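Local coordinates for protein geranyltranstransferase (Roseobacter denitrificans, PDB 4LLS) that probably condenses isopentenyl diphosphate with allylic diphosphates, in a metal-dependent reaction, to make farnesyl or geranylgeranyl diphosphate, at residues F68-T73 with W86-I91; R75-A80 with A211-A216; E141-P146 with D157-L162; E192-Q197 with A263-L268; T220-R225 with L289-A294. One frame throughout, in Å; residues are numbered along the deposited sequence. Where two conformers were deposited one is given.

Interactions 1, 2, 3 and 5 are joined in a chain of direct contacts at one end of the helical bundle, though 3 and 5 do not themselves touch, whereas interaction 4 lies near the metal-binding end. Interactions 1 and 2 share helix 65-76 and are linked by a probable hydrogen bond, Thr73 OG1 to Gly212 N (2.9 Å). Ser87 OG of interaction 1 packs on Leu158 CD1 of interaction 3 (3.6 Å), and Leu215 CD2 of interaction 2 meets the same CD1 at 3.7 Å. Interactions 2 and 5 meet through the His77 and Tyr292 rings. Interaction 4 is centred about 27 Å from the centre of interaction 1; its Thr264 side chain is about 7 Å from a bound calcium ion.

Interaction 1: residues F68-T73 with W86-I91; sequences FLVLET and WSATAI
Leu69 O, one residue before the Val70 that packs on Ala88, is gripped twice by Thr73: the backbone N and OG1 (2.8 Å) reach it from opposite faces of its carbonyl plane. The contact joins two consecutive helices of the all-helical polyprenyl synthase fold, 65-76 and 81-102, as an antiparallel pair. Their local axes run 8.2 Å apart with an angle of 160° between N-to-C directions, and CA of Val70 lies 5.3 Å from CA of Ala88, an approach consistent with the small side chain of Ala88 facing Val70. With CG1 anti to the backbone N (chi1 171°), Val70 lays that methyl against Ala88 N at 3.5 Å and beside Ser87 CB. Its other methyl is turned toward the next turn, where Val70 and Ile91 cross obliquely. An alanine at Val70 would remove both branches and would probably open a gap beside Ser87 and Ile91 in this buried interface. Helix 190-215 lies against the same region, with Ala211 touching Val70 and Trp207 touching Ile91. Leu71 brings its branched end to the same alanine, CG 3.8 Å from Ala88 CB, while Val70 CG2 meets Ile91 CG2 at 4.0 Å.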
# COMPACT_ATOMS: atom_id res chain seq x y z
N PHE A 68 -2.58 13.33 -14.78
CA PHE A 68 -2.96 13.92 -16.07
C PHE A 68 -3.14 12.87 -17.14
O PHE A 68 -4.09 12.93 -17.96
CB PHE A 68 -1.92 14.97 -16.50
CG PHE A 68 -2.19 15.62 -17.81
CD1 PHE A 68 -1.34 15.41 -18.88
CD2 PHE A 68 -3.20 16.56 -17.93
CE1 PHE A 68 -1.54 16.10 -20.08
CE2 PHE A 68 -3.38 17.26 -19.11
CZ PHE A 68 -2.54 17.04 -20.16
N LEU A 69 -2.24 11.90 -17.20
CA LEU A 69 -2.40 10.81 -18.15
C LEU A 69 -3.72 10.08 -17.98
O LEU A 69 -4.36 9.68 -18.95
CB LEU A 69 -1.22 9.83 -18.09
CG LEU A 69 0.08 10.37 -18.69
CD1 LEU A 69 1.25 9.48 -18.33
CD2 LEU A 69 -0.02 10.48 -20.21
N VAL A 70 -4.10 9.85 -16.73
CA VAL A 70 -5.38 9.19 -16.47
C VAL A 70 -6.53 10.03 -17.00
O VAL A 70 -7.38 9.55 -17.74
CB VAL A 70 -5.60 8.91 -14.96
CG1 VAL A 70 -7.01 8.42 -14.68
CG2 VAL A 70 -4.58 7.92 -14.45
N LEU A 71 -6.52 11.30 -16.66
CA LEU A 71 -7.61 12.20 -17.07
C LEU A 71 -7.67 12.33 -18.59
O LEU A 71 -8.75 12.35 -19.18
CB LEU A 71 -7.46 13.57 -16.44
CG LEU A 71 -7.61 13.60 -14.92
CD1 LEU A 71 -7.38 14.97 -14.34
CD2 LEU A 71 -8.97 13.10 -14.52
N GLU A 72 -6.53 12.42 -19.23
CA GLU A 72 -6.52 12.65 -20.67
C GLU A 72 -6.78 11.39 -21.47
O GLU A 72 -7.41 11.44 -22.53
CB GLU A 72 -5.23 13.35 -21.09
CG GLU A 72 -5.14 14.76 -20.61
CD GLU A 72 -6.31 15.61 -21.08
OE1 GLU A 72 -6.86 16.36 -20.25
OE2 GLU A 72 -6.72 15.47 -22.25
N THR A 73 -6.33 10.23 -21.02
CA THR A 73 -6.72 9.00 -21.68
C THR A 73 -8.20 8.69 -21.43
O THR A 73 -8.85 8.11 -22.29
CB THR A 73 -5.79 7.84 -21.32
OG1 THR A 73 -5.89 7.52 -19.92
CG2 THR A 73 -4.35 8.14 -21.74
N TRP A 86 -11.07 9.89 -9.71
CA TRP A 86 -10.77 8.93 -8.67
C TRP A 86 -9.47 8.19 -9.01
O TRP A 86 -8.61 8.00 -8.13
CB TRP A 86 -11.93 7.96 -8.46
CG TRP A 86 -13.14 8.64 -7.88
CD1 TRP A 86 -14.15 9.24 -8.57
CD2 TRP A 86 -13.38 8.87 -6.51
NE1 TRP A 86 -15.00 9.88 -7.67
CE2 TRP A 86 -14.54 9.68 -6.40
CE3 TRP A 86 -12.67 8.55 -5.34
CZ2 TRP A 86 -15.03 10.12 -5.17
CZ3 TRP A 86 -13.17 8.96 -4.14
CH2 TRP A 86 -14.35 9.72 -4.06
N SER A 87 -9.37 7.68 -10.23
CA SER A 87 -8.19 6.94 -10.65
C SER A 87 -6.98 7.87 -10.81
O SER A 87 -5.83 7.48 -10.52
CB SER A 87 -8.46 6.25 -11.96
OG SER A 87 -9.34 5.17 -11.78
N ALA A 88 -7.20 9.10 -11.23
CA ALA A 88 -6.11 10.06 -11.32
C ALA A 88 -5.51 10.37 -9.96
O ALA A 88 -4.28 10.48 -9.80
CB ALA A 88 -6.60 11.37 -12.00
N THR A 89 -6.36 10.63 -8.97
CA THR A 89 -5.93 10.84 -7.62
C THR A 89 -5.27 9.58 -7.04
O THR A 89 -4.27 9.68 -6.34
CB THR A 89 -7.08 11.38 -6.76
OG1 THR A 89 -7.64 12.53 -7.45
CG2 THR A 89 -6.64 11.80 -5.42
N ALA A 90 -5.82 8.42 -7.37
CA ALA A 90 -5.24 7.16 -6.90
C ALA A 90 -3.79 7.02 -7.33
O ALA A 90 -2.93 6.67 -6.52
CB ALA A 90 -6.04 5.98 -7.39
N ILE A 91 -3.50 7.23 -8.61
CA ILE A 91 -2.12 7.02 -9.05
C ILE A 91 -1.21 8.08 -8.45
O ILE A 91 -0.04 7.79 -8.15
CB ILE A 91 -2.01 6.92 -10.57
CG1 ILE A 91 -0.65 6.34 -10.93
CG2 ILE A 91 -2.26 8.25 -11.27
CD1 ILE A 91 -0.40 4.91 -10.47

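Interaction 2: residues R75-A80 with A211-A216; sequences RLHDIA and AGARLA
The two backbones come nearest at His77 and Gly212, CA to CA 6.1 Å, where helix 65-76 is ended by a Schellman motif: the N-H of Asp78, at positive phi, bonds to Arg75 O, and Ile79 N bonds to Ala74 O. The turn delivers two side chains, His77 and Ile79, to the last turn of helix 190-215. The imidazole lies flat on the helix backbone, with Ala213 CA over the ring centre at 3.8 Å and only 10° off the normal, a CH-pi contact. A hydrogen bond from ND1 back to Thr73 O restrains the ring's rotation. At the root of the ring, His77 CB meets Ala216 CB at 3.7 Å and Gly212 O at 3.6 Å. Ile79 crosses Leu215 at about a right angle, its CG1 4.0 Å from Leu215 CB. That CG1 stands beside the backbone N (chi1 -66°), and the second torsion (-68°) then brings CD1 to Leu215 O (3.6 Å) and to Ala216 CB at 4.0 Å. Around this joint, Leu223 of helix 221-244 touches both His77 and Ala213, while Leu215 packs on Val154 and Leu158 of helix 152-166.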
# COMPACT_ATOMS: atom_id res chain seq x y z
N ARG A 75 -10.48 11.04 -21.22
CA ARG A 75 -11.10 11.99 -22.19
C ARG A 75 -11.10 11.39 -23.57
O ARG A 75 -12.11 11.39 -24.31
CB ARG A 75 -10.39 13.34 -22.17
CG ARG A 75 -11.11 14.38 -23.05
CD ARG A 75 -10.22 15.57 -23.40
NE ARG A 75 -9.59 16.16 -22.24
CZ ARG A 75 -10.15 17.06 -21.46
NH1 ARG A 75 -11.42 17.42 -21.66
NH2 ARG A 75 -9.50 17.55 -20.42
N LEU A 76 -9.98 10.77 -23.94
CA LEU A 76 -9.80 10.14 -25.24
C LEU A 76 -10.87 9.06 -25.47
O LEU A 76 -11.29 8.80 -26.61
CB LEU A 76 -8.39 9.55 -25.32
CG LEU A 76 -7.97 8.87 -26.59
CD1 LEU A 76 -7.97 9.84 -27.77
CD2 LEU A 76 -6.58 8.28 -26.40
N HIS A 77 -11.27 8.41 -24.37
CA HIS A 77 -12.22 7.29 -24.44
C HIS A 77 -13.61 7.73 -23.97
O HIS A 77 -14.47 6.86 -23.72
CB HIS A 77 -11.68 6.13 -23.61
CG HIS A 77 -10.69 5.30 -24.34
ND1 HIS A 77 -9.33 5.53 -24.29
CD2 HIS A 77 -10.87 4.29 -25.22
CE1 HIS A 77 -8.72 4.72 -25.13
NE2 HIS A 77 -9.62 3.89 -25.62
N ASP A 78 -13.87 9.02 -23.99
CA ASP A 78 -15.17 9.62 -23.62
C ASP A 78 -15.69 9.19 -22.24
O ASP A 78 -16.91 8.99 -22.01
CB ASP A 78 -16.24 9.29 -24.68
CG ASP A 78 -15.88 9.81 -26.06
OD1 ASP A 78 -15.31 10.91 -26.16
OD2 ASP A 78 -16.14 9.08 -27.03
N ILE A 79 -14.77 9.05 -21.30
CA ILE A 79 -15.11 8.76 -19.90
C ILE A 79 -15.19 10.08 -19.13
O ILE A 79 -14.33 10.92 -19.26
CB ILE A 79 -14.03 7.87 -19.26
CG1 ILE A 79 -14.01 6.50 -19.90
CG2 ILE A 79 -14.21 7.78 -17.75
CD1 ILE A 79 -15.25 5.66 -19.61
N ALA A 80 -16.20 10.21 -18.27
CA ALA A 80 -16.48 11.45 -17.55
C ALA A 80 -15.31 11.79 -16.62
O ALA A 80 -14.81 10.91 -15.91
CB ALA A 80 -17.75 11.31 -16.72
N ALA A 211 -5.11 3.65 -18.17
CA ALA A 211 -6.31 3.81 -17.36
C ALA A 211 -7.54 4.21 -18.15
O ALA A 211 -8.61 3.68 -17.93
CB ALA A 211 -6.08 4.80 -16.22
N GLY A 212 -7.39 5.14 -19.08
CA GLY A 212 -8.57 5.60 -19.83
C GLY A 212 -9.18 4.48 -20.63
O GLY A 212 -10.42 4.36 -20.72
N ALA A 213 -8.34 3.63 -21.23
CA ALA A 213 -8.85 2.51 -21.97
C ALA A 213 -9.49 1.51 -21.01
O ALA A 213 -10.58 0.98 -21.30
CB ALA A 213 -7.75 1.87 -22.79
N ARG A 214 -8.83 1.21 -19.89
CA ARG A 214 -9.42 0.29 -18.94
C ARG A 214 -10.78 0.78 -18.44
O ARG A 214 -11.75 0.00 -18.32
CB ARG A 214 -8.44 0.04 -17.79
CG ARG A 214 -7.28 -0.84 -18.18
CD ARG A 214 -6.41 -1.17 -16.99
NE ARG A 214 -5.36 -2.13 -17.32
CZ ARG A 214 -4.06 -1.98 -17.10
NH1 ARG A 214 -3.59 -0.90 -16.50
NH2 ARG A 214 -3.22 -2.96 -17.42
N LEU A 215 -10.92 2.07 -18.19
CA LEU A 215 -12.17 2.65 -17.71
C LEU A 215 -13.29 2.45 -18.75
O LEU A 215 -14.45 2.33 -18.37
CB LEU A 215 -12.01 4.13 -17.43
CG LEU A 215 -11.18 4.42 -16.15
CD1 LEU A 215 -10.75 5.87 -16.09
CD2 LEU A 215 -12.02 4.11 -14.93
N ALA A 216 -12.91 2.39 -20.01
CA ALA A 216 -13.90 2.25 -21.09
C ALA A 216 -14.01 0.81 -21.58
O ALA A 216 -14.68 0.54 -22.58
CB ALA A 216 -13.54 3.19 -22.24

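Interaction 3: residues E141-P146 with D157-L162; sequences ELVTHP and DLALSL
Apolar packing carries the contact between Val143 and Leu158, near the end of helix 125-144 and on helix 152-166. The two side chains meet at an angle, with Val143 CG2 only 3.4 Å from Leu158 CB, tighter than usual for two carbons, and 3.8 Å from Leu158 CD1. Val143 holds CG1 between its backbone N and carbonyl carbon (chi1 79°), and this methyl rests against Ala159, 4.0 Å from CB. More loosely, the same CG1 faces Leu162 CD2 at 4.4 Å. Thr144 adds a methyl contact, CG2 to Ala159 CB at 3.8 Å. Polar groups are engaged in other directions: Thr144 OG1 hydrogen-bonds to Phe140 O within its own helix, and Thr144 O accepts from Arg155 NE. On the partner helix, Trp207 NE1 of helix 190-215 bonds to both Leu158 O and Ser161 OG. Electrostatic pairing belongs to the dimer interface, where Glu141 OE2 forms a salt bridge with Arg164 NE of the second subunit, whose Leu160 also packs on Thr144. The junction of these two successive helices therefore depends on shape and dispersion, with Thr144 turning its methyl across the interface and its hydroxyl to its own backbone.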
# COMPACT_ATOMS: atom_id res chain seq x y z
N GLU A 141 -8.14 2.59 -2.04
CA GLU A 141 -9.46 3.10 -1.67
C GLU A 141 -10.04 3.92 -2.80
O GLU A 141 -11.20 3.75 -3.17
CB GLU A 141 -9.39 3.90 -0.39
CG GLU A 141 -10.74 4.47 0.02
CD GLU A 141 -10.78 5.09 1.41
OE1 GLU A 141 -9.75 5.13 2.09
OE2 GLU A 141 -11.85 5.64 1.81
N LEU A 142 -9.21 4.78 -3.38
CA LEU A 142 -9.68 5.70 -4.42
C LEU A 142 -10.11 4.97 -5.71
O LEU A 142 -11.12 5.32 -6.32
CB LEU A 142 -8.63 6.76 -4.69
CG LEU A 142 -8.36 7.72 -3.55
CD1 LEU A 142 -7.15 8.56 -3.78
CD2 LEU A 142 -9.60 8.59 -3.35
N VAL A 143 -9.38 3.94 -6.13
CA VAL A 143 -9.69 3.27 -7.37
C VAL A 143 -10.87 2.32 -7.23
O VAL A 143 -11.51 1.96 -8.24
CB VAL A 143 -8.41 2.61 -7.94
CG1 VAL A 143 -8.04 1.32 -7.27
CG2 VAL A 143 -8.40 2.55 -9.44
N THR A 144 -11.21 1.89 -6.01
CA THR A 144 -12.30 0.98 -5.80
C THR A 144 -13.57 1.65 -5.29
O THR A 144 -14.62 1.02 -5.18
CB THR A 144 -11.92 -0.20 -4.89
OG1 THR A 144 -11.48 0.26 -3.62
CG2 THR A 144 -10.86 -1.08 -5.55
N HIS A 145 -13.45 2.93 -4.94
CA HIS A 145 -14.61 3.72 -4.57
C HIS A 145 -15.63 3.66 -5.70
O HIS A 145 -15.26 3.67 -6.86
CB HIS A 145 -14.14 5.12 -4.34
CG HIS A 145 -15.19 6.01 -3.76
ND1 HIS A 145 -16.22 6.48 -4.53
CD2 HIS A 145 -15.32 6.57 -2.54
CE1 HIS A 145 -16.99 7.26 -3.78
NE2 HIS A 145 -16.47 7.33 -2.57
N PRO A 146 -16.93 3.61 -5.36
CA PRO A 146 -17.92 3.46 -6.41
C PRO A 146 -17.94 4.62 -7.43
O PRO A 146 -18.39 4.41 -8.58
CB PRO A 146 -19.25 3.38 -5.65
CG PRO A 146 -18.97 3.70 -4.23
CD PRO A 146 -17.48 3.51 -4.00
N ASP A 157 -10.57 -4.54 -11.83
CA ASP A 157 -9.48 -4.66 -12.77
C ASP A 157 -8.48 -3.52 -12.61
O ASP A 157 -7.27 -3.76 -12.77
CB ASP A 157 -9.97 -4.72 -14.20
CG ASP A 157 -8.85 -5.05 -15.16
OD1 ASP A 157 -8.26 -6.15 -15.03
OD2 ASP A 157 -8.52 -4.19 -15.98
N LEU A 158 -8.97 -2.31 -12.36
CA LEU A 158 -8.08 -1.17 -12.06
C LEU A 158 -7.22 -1.50 -10.85
O LEU A 158 -6.02 -1.21 -10.83
CB LEU A 158 -8.84 0.10 -11.80
CG LEU A 158 -9.46 0.78 -13.04
CD1 LEU A 158 -10.40 1.85 -12.55
CD2 LEU A 158 -8.43 1.30 -14.01
N ALA A 159 -7.83 -2.05 -9.81
CA ALA A 159 -7.07 -2.34 -8.57
C ALA A 159 -6.08 -3.48 -8.79
O ALA A 159 -4.94 -3.41 -8.34
CB ALA A 159 -7.99 -2.69 -7.42
N LEU A 160 -6.49 -4.56 -9.47
CA LEU A 160 -5.60 -5.66 -9.73
C LEU A 160 -4.40 -5.19 -10.55
O LEU A 160 -3.25 -5.52 -10.23
CB LEU A 160 -6.35 -6.81 -10.44
CG LEU A 160 -5.54 -8.06 -10.72
CD1 LEU A 160 -4.92 -8.69 -9.48
CD2 LEU A 160 -6.41 -9.06 -11.46
N SER A 161 -4.65 -4.49 -11.66
CA SER A 161 -3.58 -3.94 -12.45
C SER A 161 -2.66 -2.98 -11.66
O SER A 161 -1.45 -2.95 -11.89
CB SER A 161 -4.12 -3.33 -13.77
OG SER A 161 -4.96 -2.25 -13.53
N LEU A 162 -3.24 -2.18 -10.77
CA LEU A 162 -2.44 -1.21 -10.00
C LEU A 162 -1.51 -2.01 -9.07
O LEU A 162 -0.36 -1.67 -8.88
CB LEU A 162 -3.37 -0.28 -9.23
CG LEU A 162 -2.67 0.77 -8.40
CD1 LEU A 162 -1.82 1.67 -9.28
CD2 LEU A 162 -3.67 1.57 -7.56

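Interaction 4: residues E192-Q197 with A263-L268; sequences EITRLQ and ATFVSL
The start of helix 265-269, near the metal-binding end of the active site, receives Ile193 of helix 190-215 as its main partner. Ile193 CD1 sits over the centre of the Phe265 ring, 3.6 Å from the centroid and 14° off the normal, a CH-pi contact. CG1 occupies the position between backbone N and carbonyl carbon (chi1 63°), which carries CD1 on to Leu268 CD1, 3.6 Å away and tip to tip. The branch methyl CG2 turns instead to Ala263, whose CB is 4.0 Å from it. The backbone that CD1 touches, at Thr264 and Phe265, opens its helix with a capping box: Thr264 N donates to Ser267 OG (2.8 Å, 169°), and Ser267 N donates to Thr264 OG1 (3.2 Å). Phe265 N is bonded to Asp239 OD2, in the DDxxD sequence that begins with the calcium-binding Asp238; the Thr264 side chain is itself about 7 Å from a bound calcium ion. At the ring's edge, in its plane, Thr194 OG1 approaches Phe265 CE1 at 3.6 Å while hydrogen-bonding to Leu190 O. Gln197 CB flanks another part of the edge, 4.2 Å from Phe265 CE2, and Leu232 of helix 221-244 touches both of these residues.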
# COMPACT_ATOMS: atom_id res chain seq x y z
N GLU A 192 20.34 -3.50 -18.84
CA GLU A 192 20.07 -3.65 -17.42
C GLU A 192 19.40 -2.38 -16.83
O GLU A 192 18.44 -2.49 -16.05
CB GLU A 192 21.36 -3.98 -16.66
CG GLU A 192 21.77 -5.43 -16.81
CD GLU A 192 23.15 -5.73 -16.25
OE1 GLU A 192 24.06 -4.88 -16.40
OE2 GLU A 192 23.31 -6.80 -15.63
N ILE A 193 19.88 -1.20 -17.20
CA ILE A 193 19.25 -0.00 -16.63
C ILE A 193 17.88 0.18 -17.25
O ILE A 193 16.97 0.71 -16.60
CB ILE A 193 20.07 1.30 -16.69
CG1 ILE A 193 20.36 1.74 -18.09
CG2 ILE A 193 21.39 1.20 -15.91
CD1 ILE A 193 20.78 3.20 -18.11
N THR A 194 17.68 -0.35 -18.45
CA THR A 194 16.37 -0.23 -19.08
C THR A 194 15.35 -1.14 -18.39
O THR A 194 14.22 -0.72 -18.09
CB THR A 194 16.45 -0.53 -20.60
OG1 THR A 194 17.32 0.42 -21.22
CG2 THR A 194 15.08 -0.43 -21.20
N ARG A 195 15.76 -2.36 -18.03
CA ARG A 195 14.87 -3.26 -17.30
C ARG A 195 14.51 -2.71 -15.92
O ARG A 195 13.38 -2.78 -15.49
CB ARG A 195 15.52 -4.63 -17.16
CG ARG A 195 15.19 -5.33 -15.86
CD ARG A 195 13.93 -6.17 -15.95
NE ARG A 195 13.81 -7.05 -14.79
CZ ARG A 195 14.62 -8.08 -14.54
NH1 ARG A 195 15.59 -8.38 -15.39
NH2 ARG A 195 14.47 -8.80 -13.44
N LEU A 196 15.49 -2.12 -15.27
CA LEU A 196 15.28 -1.46 -14.00
C LEU A 196 14.26 -0.30 -14.16
O LEU A 196 13.30 -0.18 -13.34
CB LEU A 196 16.63 -0.93 -13.54
CG LEU A 196 16.76 -0.58 -12.08
CD1 LEU A 196 18.21 -0.80 -11.67
CD2 LEU A 196 16.34 0.87 -11.95
N GLN A 197 14.46 0.55 -15.16
CA GLN A 197 13.58 1.72 -15.43
C GLN A 197 12.13 1.21 -15.63
O GLN A 197 11.16 1.82 -15.15
CB GLN A 197 14.03 2.46 -16.70
CG GLN A 197 13.03 3.48 -17.29
CD GLN A 197 12.08 2.88 -18.32
OE1 GLN A 197 10.91 3.27 -18.38
NE2 GLN A 197 12.58 1.94 -19.15
N ALA A 263 24.82 4.04 -12.42
CA ALA A 263 24.70 4.02 -13.87
C ALA A 263 23.32 4.55 -14.24
O ALA A 263 22.32 4.08 -13.73
CB ALA A 263 24.85 2.60 -14.37
N THR A 264 23.29 5.53 -15.12
CA THR A 264 22.03 6.08 -15.60
C THR A 264 22.16 6.23 -17.10
O THR A 264 23.21 6.01 -17.70
CB THR A 264 21.74 7.46 -14.99
OG1 THR A 264 22.58 8.44 -15.58
CG2 THR A 264 21.90 7.47 -13.48
N PHE A 265 21.08 6.62 -17.75
CA PHE A 265 21.15 6.78 -19.17
C PHE A 265 22.19 7.82 -19.55
O PHE A 265 22.80 7.73 -20.61
CB PHE A 265 19.77 7.13 -19.73
CG PHE A 265 18.80 5.99 -19.69
CD1 PHE A 265 18.95 4.91 -20.54
CD2 PHE A 265 17.83 5.92 -18.68
CE1 PHE A 265 18.10 3.82 -20.45
CE2 PHE A 265 17.01 4.80 -18.56
CZ PHE A 265 17.15 3.76 -19.44
N VAL A 266 22.40 8.81 -18.71
CA VAL A 266 23.33 9.88 -19.02
C VAL A 266 24.76 9.43 -18.77
O VAL A 266 25.62 9.70 -19.60
CB VAL A 266 23.02 11.16 -18.22
CG1 VAL A 266 24.13 12.18 -18.42
CG2 VAL A 266 21.68 11.73 -18.66
N SER A 267 25.01 8.70 -17.69
CA SER A 267 26.36 8.22 -17.41
C SER A 267 26.82 7.21 -18.45
O SER A 267 27.97 7.23 -18.85
CB SER A 267 26.45 7.67 -15.98
OG SER A 267 25.89 6.41 -15.84
N LEU A 268 25.91 6.42 -18.99
CA LEU A 268 26.24 5.41 -20.00
C LEU A 268 26.34 6.02 -21.39
O LEU A 268 27.28 5.70 -22.12
CB LEU A 268 25.21 4.28 -20.05
CG LEU A 268 25.16 3.33 -18.86
CD1 LEU A 268 24.14 2.23 -19.14
CD2 LEU A 268 26.54 2.74 -18.56

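Interaction 5: residues T220-R225 with L289-A294; sequences TAALKR and LATYGA
Leu223 and Tyr292 cross at about a right angle, the leucine's branch point set against the phenol end of the ring. Leu223 CD1 is 3.4 Å from Tyr292 OH, and Leu223 CG lies 4.0 Å from Tyr292 CE2. With CG beside its own backbone N (chi1 -71°), Leu223 also sends CD2 to Leu289, where the two CD2 methyls meet at 4.0 Å. Ala222 CB approaches the same ring obliquely, 4.0 Å from Tyr292 CE2, and has Thr291 OG1 nearby. The phenol is tied back to the helix through a water that accepts from Leu223 N (2.9 Å) and lies 2.7 Å from Tyr292 OH. An alanine in place of Leu223 would strip both methyls and would probably leave the phenol end and Leu289 without their apolar partner across this contact. The His77 ring meets that of Tyr292 with planes at about 85°, and Leu76 also touches the tyrosine, joining helix 65-76 to the cluster. Tyr292 N bonds to Leu289 O (2.9 Å) in the connection between helices 271-288 and 297-308. The water answers a feature typical of an alpha-helix's first turn: an amide N-H, here that of Leu223, lying too early for the usual i-4 carbonyl partner within the helix.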
# COMPACT_ATOMS: atom_id res chain seq x y z
N THR A 220 -6.14 -1.80 -24.83
CA THR A 220 -5.09 -0.99 -24.17
C THR A 220 -3.77 -0.97 -24.95
O THR A 220 -2.80 -0.33 -24.49
CB THR A 220 -4.79 -1.54 -22.77
OG1 THR A 220 -4.40 -2.91 -22.88
CG2 THR A 220 -5.97 -1.41 -21.87
N ALA A 221 -3.68 -1.70 -26.05
CA ALA A 221 -2.41 -1.96 -26.70
C ALA A 221 -1.68 -0.69 -27.17
O ALA A 221 -0.48 -0.51 -26.89
CB ALA A 221 -2.59 -2.91 -27.89
N ALA A 222 -2.40 0.24 -27.79
CA ALA A 222 -1.80 1.45 -28.31
C ALA A 222 -1.30 2.32 -27.16
O ALA A 222 -0.19 2.84 -27.22
CB ALA A 222 -2.80 2.23 -29.17
N LEU A 223 -2.10 2.44 -26.12
CA LEU A 223 -1.69 3.27 -24.99
C LEU A 223 -0.57 2.63 -24.18
O LEU A 223 0.27 3.34 -23.62
CB LEU A 223 -2.84 3.65 -24.10
CG LEU A 223 -3.81 4.67 -24.74
CD1 LEU A 223 -5.10 4.74 -23.97
CD2 LEU A 223 -3.14 6.00 -24.80
N LYS A 224 -0.54 1.31 -24.16
CA LYS A 224 0.58 0.62 -23.54
C LYS A 224 1.89 0.92 -24.29
O LYS A 224 2.92 1.20 -23.67
CB LYS A 224 0.30 -0.87 -23.44
CG LYS A 224 1.37 -1.64 -22.68
CD LYS A 224 1.03 -3.12 -22.59
CE LYS A 224 2.05 -3.87 -21.73
NZ LYS A 224 1.50 -5.16 -21.24
N ARG A 225 1.86 0.85 -25.62
CA ARG A 225 3.05 1.17 -26.42
C ARG A 225 3.47 2.62 -26.25
O ARG A 225 4.65 2.93 -26.09
CB ARG A 225 2.83 0.89 -27.90
CG ARG A 225 3.24 -0.50 -28.34
CD ARG A 225 3.19 -0.61 -29.85
NE ARG A 225 1.85 -0.41 -30.37
CZ ARG A 225 0.89 -1.33 -30.30
NH1 ARG A 225 1.15 -2.52 -29.77
NH2 ARG A 225 -0.32 -1.07 -30.77
N LEU A 289 0.20 6.60 -31.19
CA LEU A 289 -1.13 7.17 -31.08
C LEU A 289 -1.84 7.29 -32.43
O LEU A 289 -2.93 7.84 -32.48
CB LEU A 289 -1.11 8.52 -30.36
CG LEU A 289 -0.52 8.53 -28.93
CD1 LEU A 289 -0.28 9.94 -28.50
CD2 LEU A 289 -1.44 7.80 -27.98
N ALA A 290 -1.21 6.82 -33.50
CA ALA A 290 -1.74 7.08 -34.87
C ALA A 290 -3.18 6.61 -35.01
O ALA A 290 -4.01 7.28 -35.65
CB ALA A 290 -0.88 6.45 -35.93
N THR A 291 -3.51 5.51 -34.34
CA THR A 291 -4.85 4.94 -34.48
C THR A 291 -5.93 5.79 -33.83
O THR A 291 -7.10 5.57 -34.12
CB THR A 291 -4.93 3.48 -34.00
OG1 THR A 291 -4.56 3.42 -32.62
CG2 THR A 291 -4.05 2.60 -34.86
N TYR A 292 -5.57 6.74 -32.96
CA TYR A 292 -6.51 7.63 -32.29
C TYR A 292 -6.75 8.90 -33.12
O TYR A 292 -7.65 9.68 -32.83
CB TYR A 292 -6.02 8.03 -30.90
CG TYR A 292 -6.16 6.94 -29.89
CD1 TYR A 292 -7.41 6.52 -29.43
CD2 TYR A 292 -5.02 6.32 -29.35
CE1 TYR A 292 -7.52 5.51 -28.48
CE2 TYR A 292 -5.12 5.34 -28.41
CZ TYR A 292 -6.36 4.93 -27.97
OH TYR A 292 -6.50 3.96 -27.02
N GLY A 293 -5.87 9.14 -34.08
CA GLY A 293 -5.94 10.36 -34.88
C GLY A 293 -5.86 11.61 -34.04
O GLY A 293 -5.20 11.63 -32.99
N ALA A 294 -6.52 12.68 -34.47
CA ALA A 294 -6.29 14.00 -33.90
C ALA A 294 -6.74 14.12 -32.43
O ALA A 294 -6.28 15.03 -31.71
CB ALA A 294 -6.93 15.10 -34.76
O HOH W 1 -4.94 1.82 -26.28